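Local coordinates for protein HAD-superfamily hydrolase, subfamily IA, variant 1 (Ehrlichia chaffeensis, PDB 3KZX) that probably hydrolyses 2-phosphoglycolate to glycolate and phosphate, as a phosphatase of the haloacid dehalogenase-like superfamily, at residues 43-57 and 77-89. Numbering follows the deposited sequence. Where two conformers were deposited one is given.
Sequences IDRTTFYQVLDQMGY and LLGKRWKEATILY
In the small helical cap inserted after the first strand of the HAD Rossmann-like core, helix 45-54 packs against helix 82-95 and the end of helix 70-78; the axes of 45-54 and 82-89 approach to 9.6 Å, with their N-to-C directions at 123°. At one end Phe48 meets Tyr89. The CD2-CE2 side of the Phe48 ring lies over one face of Tyr89, toward its rim (Phe48 CD2 to Tyr89 CD1 3.5 Å). The planes differ by 41°, so the pair is oblique and not a stack. Tyr89 reaches this place with CG pointing opposite its backbone N, and its OH, bonded to Thr39 O, also receives a hydrogen from a water that accepts from Asp44 N. Phe48 CZ continues to Ala85 CB and Trp82 CZ3.

Midway, Val51 CG1 rests on Leu88 CB at 3.8 Å. Leu52 CD2 meets Leu78 CD1 at 3.5 Å, and the Tyr57 OH end lies by Leu78 CD1 and Arg81 CD. At the far end Met55 bends at its last torsion, which brings CE over one face of the Arg81 guanidinium and within 3.4 Å of Glu84 CD; its SD passes Ala85 CB. Arg81 NH1 donates to Met55 O (2.9 Å, 144° at the hydrogen), in the carbonyl plane but tilted from the guanidinium plane. In a side-on, two-nitrogen salt bridge Arg81 NE bonds Glu84 OE1 and Arg81 NH2 bonds Glu84 OE2 (3.0 Å), both oxygens met from above the carboxylate plane. The same guanidinium thus ties the C-terminal end of helix 45-54, closed by a Schellman motif at Gly56, to the first turn of helix 82-95, and the carboxylate fixes its rotation beside an otherwise largely apolar interface.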
loop_
_atom_site.group_PDB
_atom_site.type_symbol
_atom_site.label_atom_id
_atom_site.label_comp_id
_atom_site.label_asym_id
_atom_site.label_seq_id
_atom_site.Cartn_x
_atom_site.Cartn_y
_atom_site.Cartn_z
ATOM N N ILE A 43 -10.520 -7.632 -8.989
ATOM C CA ILE A 43 -11.113 -8.030 -7.708
ATOM C C ILE A 43 -11.395 -9.537 -7.733
ATOM O O ILE A 43 -11.927 -10.049 -8.719
ATOM C CB ILE A 43 -12.418 -7.276 -7.429
ATOM C CG1 ILE A 43 -12.135 -5.810 -7.116
ATOM C CG2 ILE A 43 -13.189 -7.908 -6.270
ATOM C CD1 ILE A 43 -13.407 -4.942 -6.974
ATOM N N ASP A 44 -11.001 -10.254 -6.674
ATOM C CA ASP A 44 -11.350 -11.674 -6.547
ATOM C C ASP A 44 -12.755 -11.729 -5.970
ATOM O O ASP A 44 -12.992 -11.275 -4.849
ATOM C CB ASP A 44 -10.361 -12.428 -5.650
ATOM C CG ASP A 44 -10.578 -13.938 -5.663
ATOM O OD1 ASP A 44 -9.673 -14.654 -5.194
ATOM O OD2 ASP A 44 -11.646 -14.416 -6.128
ATOM N N ARG A 45 -13.693 -12.267 -6.758
ATOM C CA ARG A 45 -15.094 -12.319 -6.367
ATOM C C ARG A 45 -15.280 -13.100 -5.080
ATOM O O ARG A 45 -16.095 -12.711 -4.243
ATOM C CB ARG A 45 -15.958 -12.928 -7.478
ATOM C CG ARG A 45 -16.050 -12.085 -8.748
ATOM C CD ARG A 45 -16.913 -12.746 -9.821
ATOM N NE ARG A 45 -17.025 -11.911 -11.014
ATOM C CZ ARG A 45 -16.044 -11.717 -11.885
ATOM N NH1 ARG A 45 -14.847 -12.289 -11.720
ATOM N NH2 ARG A 45 -16.243 -10.934 -12.932
ATOM N N THR A 46 -14.515 -14.184 -4.925
ATOM C CA THR A 46 -14.621 -15.033 -3.728
ATOM C C THR A 46 -14.418 -14.192 -2.493
ATOM O O THR A 46 -15.204 -14.277 -1.548
ATOM C CB THR A 46 -13.629 -16.193 -3.747
ATOM O OG1 THR A 46 -13.822 -16.932 -4.950
ATOM C CG2 THR A 46 -13.874 -17.137 -2.556
ATOM N N THR A 47 -13.392 -13.340 -2.534
ATOM C CA THR A 47 -13.121 -12.437 -1.428
ATOM C C THR A 47 -14.254 -11.469 -1.188
ATOM O O THR A 47 -14.651 -11.271 -0.047
ATOM C CB THR A 47 -11.834 -11.637 -1.635
ATOM O OG1 THR A 47 -10.758 -12.548 -1.857
ATOM C CG2 THR A 47 -11.539 -10.814 -0.375
ATOM N N PHE A 48 -14.802 -10.878 -2.251
ATOM C CA PHE A 48 -15.893 -9.928 -2.037
ATOM C C PHE A 48 -17.219 -10.606 -1.652
ATOM O O PHE A 48 -18.002 -10.020 -0.925
ATOM C CB PHE A 48 -16.040 -8.920 -3.178
ATOM C CG PHE A 48 -16.096 -7.501 -2.701
ATOM C CD1 PHE A 48 -17.257 -6.981 -2.176
ATOM C CD2 PHE A 48 -14.981 -6.690 -2.766
ATOM C CE1 PHE A 48 -17.303 -5.690 -1.713
ATOM C CE2 PHE A 48 -15.019 -5.400 -2.301
ATOM C CZ PHE A 48 -16.179 -4.905 -1.762
ATOM N N TYR A 49 -17.441 -11.835 -2.116
ATOM C CA TYR A 49 -18.579 -12.627 -1.643
ATOM C C TYR A 49 -18.528 -12.781 -0.123
ATOM O O TYR A 49 -19.539 -12.582 0.545
ATOM C CB TYR A 49 -18.632 -14.011 -2.306
ATOM C CG TYR A 49 -19.164 -14.016 -3.732
ATOM C CD1 TYR A 49 -20.328 -13.355 -4.066
ATOM C CD2 TYR A 49 -18.502 -14.714 -4.735
ATOM C CE1 TYR A 49 -20.820 -13.381 -5.369
ATOM C CE2 TYR A 49 -18.977 -14.744 -6.043
ATOM C CZ TYR A 49 -20.137 -14.068 -6.359
ATOM O OH TYR A 49 -20.626 -14.107 -7.661
ATOM N N GLN A 50 -17.357 -13.111 0.415
ATOM C CA GLN A 50 -17.182 -13.244 1.881
ATOM C C GLN A 50 -17.500 -11.932 2.589
ATOM O O GLN A 50 -18.163 -11.926 3.609
ATOM C CB GLN A 50 -15.751 -13.660 2.237
ATOM C CG GLN A 50 -15.414 -15.118 1.900
ATOM C CD GLN A 50 -13.904 -15.389 1.812
ATOM O OE1 GLN A 50 -13.076 -14.462 1.815
ATOM N NE2 GLN A 50 -13.544 -16.672 1.728
ATOM N N VAL A 51 -17.047 -10.809 2.027
ATOM C CA VAL A 51 -17.354 -9.512 2.611
ATOM C C VAL A 51 -18.855 -9.233 2.625
ATOM O O VAL A 51 -19.410 -8.834 3.649
ATOM C CB VAL A 51 -16.589 -8.377 1.867
ATOM C CG1 VAL A 51 -17.034 -7.014 2.343
ATOM C CG2 VAL A 51 -15.059 -8.550 2.045
ATOM N N LEU A 52 -19.512 -9.489 1.496
ATOM C CA LEU A 52 -20.942 -9.238 1.362
ATOM C C LEU A 52 -21.705 -10.165 2.278
ATOM O O LEU A 52 -22.644 -9.731 2.948
ATOM C CB LEU A 52 -21.418 -9.413 -0.090
ATOM C CG LEU A 52 -20.922 -8.332 -1.057
ATOM C CD1 LEU A 52 -21.112 -8.762 -2.497
ATOM C CD2 LEU A 52 -21.608 -6.980 -0.771
ATOM N N ASP A 53 -21.273 -11.425 2.305
ATOM C CA ASP A 53 -21.737 -12.418 3.310
ATOM C C ASP A 53 -21.682 -11.906 4.762
ATOM O O ASP A 53 -22.721 -11.899 5.456
ATOM C CB ASP A 53 -20.900 -13.697 3.223
ATOM C CG ASP A 53 -21.637 -14.822 2.587
ATOM O OD1 ASP A 53 -22.091 -15.727 3.355
ATOM O OD2 ASP A 53 -21.802 -14.777 1.339
ATOM N N GLN A 54 -20.484 -11.509 5.207
ATOM C CA GLN A 54 -20.267 -10.916 6.552
ATOM C C GLN A 54 -21.234 -9.753 6.773
ATOM O O GLN A 54 -21.782 -9.584 7.872
ATOM C CB GLN A 54 -18.845 -10.371 6.753
ATOM C CG GLN A 54 -17.653 -11.345 6.648
ATOM C CD GLN A 54 -16.305 -10.613 6.457
ATOM O OE1 GLN A 54 -15.553 -10.864 5.499
ATOM N NE2 GLN A 54 -16.006 -9.687 7.372
ATOM N N MET A 55 -21.468 -8.974 5.720
ATOM C CA MET A 55 -22.307 -7.782 5.792
ATOM C C MET A 55 -23.793 -8.126 5.715
ATOM O O MET A 55 -24.637 -7.232 5.744
ATOM C CB MET A 55 -21.924 -6.788 4.680
ATOM C CG MET A 55 -20.501 -6.243 4.801
ATOM S SD MET A 55 -19.958 -4.974 3.612
ATOM C CE MET A 55 -20.909 -3.516 4.098
ATOM N N GLY A 56 -24.103 -9.420 5.597
ATOM C CA GLY A 56 -25.493 -9.903 5.620
ATOM C C GLY A 56 -26.115 -10.054 4.251
ATOM O O GLY A 56 -27.177 -10.639 4.134
ATOM N N TYR A 57 -25.480 -9.539 3.195
ATOM C CA TYR A 57 -26.120 -9.585 1.892
ATOM C C TYR A 57 -26.285 -11.042 1.431
ATOM O O TYR A 57 -25.457 -11.914 1.710
ATOM C CB TYR A 57 -25.365 -8.777 0.838
ATOM C CG TYR A 57 -25.370 -7.264 1.037
ATOM C CD1 TYR A 57 -26.245 -6.437 0.327
ATOM C CD2 TYR A 57 -24.494 -6.665 1.927
ATOM C CE1 TYR A 57 -26.228 -5.053 0.507
ATOM C CE2 TYR A 57 -24.469 -5.298 2.111
ATOM C CZ TYR A 57 -25.329 -4.496 1.407
ATOM O OH TYR A 57 -25.269 -3.136 1.620
ATOM N N LEU A 77 -24.539 -0.881 -5.180
ATOM C CA LEU A 77 -25.231 -1.882 -4.342
ATOM C C LEU A 77 -25.122 -1.479 -2.867
ATOM O O LEU A 77 -26.119 -1.457 -2.135
ATOM C CB LEU A 77 -24.612 -3.285 -4.517
ATOM C CG LEU A 77 -25.082 -4.411 -3.558
ATOM C CD1 LEU A 77 -26.590 -4.697 -3.698
ATOM C CD2 LEU A 77 -24.250 -5.709 -3.716
ATOM N N LEU A 78 -23.917 -1.126 -2.473
ATOM C CA LEU A 78 -23.570 -0.897 -1.044
ATOM C C LEU A 78 -24.042 0.458 -0.522
ATOM O O LEU A 78 -24.356 0.581 0.664
ATOM C CB LEU A 78 -22.072 -1.022 -0.854
ATOM C CG LEU A 78 -21.504 -2.419 -0.529
ATOM C CD1 LEU A 78 -22.369 -3.546 -0.975
ATOM C CD2 LEU A 78 -20.137 -2.575 -1.143
ATOM N N GLY A 79 -24.074 1.466 -1.397
ATOM C CA GLY A 79 -24.511 2.812 -1.021
ATOM C C GLY A 79 -23.710 3.297 0.175
ATOM O O GLY A 79 -22.488 3.268 0.142
ATOM N N LYS A 80 -24.405 3.720 1.230
ATOM C CA LYS A 80 -23.768 4.190 2.475
ATOM C C LYS A 80 -22.763 3.210 3.094
ATOM O O LYS A 80 -21.837 3.635 3.787
ATOM C CB LYS A 80 -24.858 4.523 3.528
ATOM N N ARG A 81 -22.965 1.908 2.882
ATOM C CA ARG A 81 -22.106 0.861 3.443
ATOM C C ARG A 81 -20.818 0.574 2.626
ATOM O O ARG A 81 -20.126 -0.415 2.901
ATOM C CB ARG A 81 -22.924 -0.429 3.656
ATOM C CG ARG A 81 -24.026 -0.301 4.714
ATOM C CD ARG A 81 -24.673 -1.656 5.048
ATOM N NE ARG A 81 -23.801 -2.455 5.901
ATOM C CZ ARG A 81 -24.015 -3.724 6.249
ATOM N NH1 ARG A 81 -25.067 -4.400 5.792
ATOM N NH2 ARG A 81 -23.156 -4.340 7.058
ATOM N N TRP A 82 -20.505 1.421 1.637
ATOM C CA TRP A 82 -19.368 1.178 0.720
ATOM C C TRP A 82 -18.044 1.248 1.450
ATOM O O TRP A 82 -17.232 0.329 1.335
ATOM C CB TRP A 82 -19.363 2.171 -0.463
ATOM C CG TRP A 82 -18.106 2.086 -1.298
ATOM C CD1 TRP A 82 -17.187 3.058 -1.493
ATOM C CD2 TRP A 82 -17.652 0.951 -2.028
ATOM N NE1 TRP A 82 -16.169 2.599 -2.305
ATOM C CE2 TRP A 82 -16.435 1.306 -2.647
ATOM C CE3 TRP A 82 -18.144 -0.344 -2.205
ATOM C CZ2 TRP A 82 -15.708 0.410 -3.443
ATOM C CZ3 TRP A 82 -17.417 -1.238 -2.997
ATOM C CH2 TRP A 82 -16.224 -0.848 -3.611
ATOM N N LYS A 83 -17.846 2.318 2.225
ATOM C CA LYS A 83 -16.648 2.487 3.031
ATOM C C LYS A 83 -16.423 1.294 3.963
ATOM O O LYS A 83 -15.316 0.778 4.023
ATOM C CB LYS A 83 -16.682 3.789 3.827
ATOM N N GLU A 84 -17.472 0.840 4.648
ATOM C CA GLU A 84 -17.374 -0.351 5.498
ATOM C C GLU A 84 -16.926 -1.556 4.662
ATOM O O GLU A 84 -16.068 -2.301 5.071
ATOM C CB GLU A 84 -18.719 -0.640 6.191
ATOM C CG GLU A 84 -18.945 -2.105 6.574
ATOM C CD GLU A 84 -20.271 -2.362 7.280
ATOM O OE1 GLU A 84 -21.176 -1.503 7.262
ATOM O OE2 GLU A 84 -20.430 -3.463 7.832
ATOM N N ALA A 85 -17.507 -1.727 3.479
ATOM C CA ALA A 85 -17.105 -2.800 2.578
ATOM C C ALA A 85 -15.612 -2.718 2.272
ATOM O O ALA A 85 -14.905 -3.728 2.342
ATOM C CB ALA A 85 -17.926 -2.767 1.303
ATOM N N THR A 86 -15.097 -1.526 1.993
ATOM C CA THR A 86 -13.662 -1.416 1.643
ATOM C C THR A 86 -12.728 -1.744 2.835
ATOM O O THR A 86 -11.647 -2.295 2.657
ATOM C CB THR A 86 -13.320 -0.044 1.071
ATOM O OG1 THR A 86 -13.475 0.950 2.089
ATOM C CG2 THR A 86 -14.237 0.261 -0.082
ATOM N N ILE A 87 -13.167 -1.408 4.035
ATOM C CA ILE A 87 -12.477 -1.788 5.252
ATOM C C ILE A 87 -12.402 -3.311 5.434
ATOM O O ILE A 87 -11.336 -3.850 5.712
ATOM C CB ILE A 87 -13.134 -1.145 6.505
ATOM C CG1 ILE A 87 -12.910 0.382 6.516
ATOM C CG2 ILE A 87 -12.552 -1.773 7.800
ATOM C CD1 ILE A 87 -13.893 1.164 7.294
ATOM N N LEU A 88 -13.539 -3.984 5.349
ATOM C CA LEU A 88 -13.587 -5.440 5.456
ATOM C C LEU A 88 -12.743 -6.088 4.387
ATOM O O LEU A 88 -12.007 -7.048 4.669
ATOM C CB LEU A 88 -15.038 -5.972 5.360
ATOM C CG LEU A 88 -15.763 -6.097 6.686
ATOM C CD1 LEU A 88 -15.659 -4.818 7.529
ATOM C CD2 LEU A 88 -17.229 -6.537 6.499
ATOM N N TYR A 89 -12.809 -5.518 3.175
ATOM C CA TYR A 89 -12.110 -6.037 2.031
ATOM C C TYR A 89 -10.591 -5.975 2.239
ATOM O O TYR A 89 -9.916 -6.982 2.026
ATOM C CB TYR A 89 -12.522 -5.260 0.770
ATOM C CG TYR A 89 -11.854 -5.659 -0.516
ATOM C CD1 TYR A 89 -11.983 -6.939 -1.031
ATOM C CD2 TYR A 89 -11.145 -4.743 -1.251
ATOM C CE1 TYR A 89 -11.404 -7.295 -2.245
ATOM C CE2 TYR A 89 -10.569 -5.088 -2.461
ATOM C CZ TYR A 89 -10.690 -6.373 -2.947
ATOM O OH TYR A 89 -10.120 -6.706 -4.143
HETATM O O HOH W 1 -9.731 -9.304 -4.411
HETATM O O HOH W 2 -12.823 -8.789 6.572
#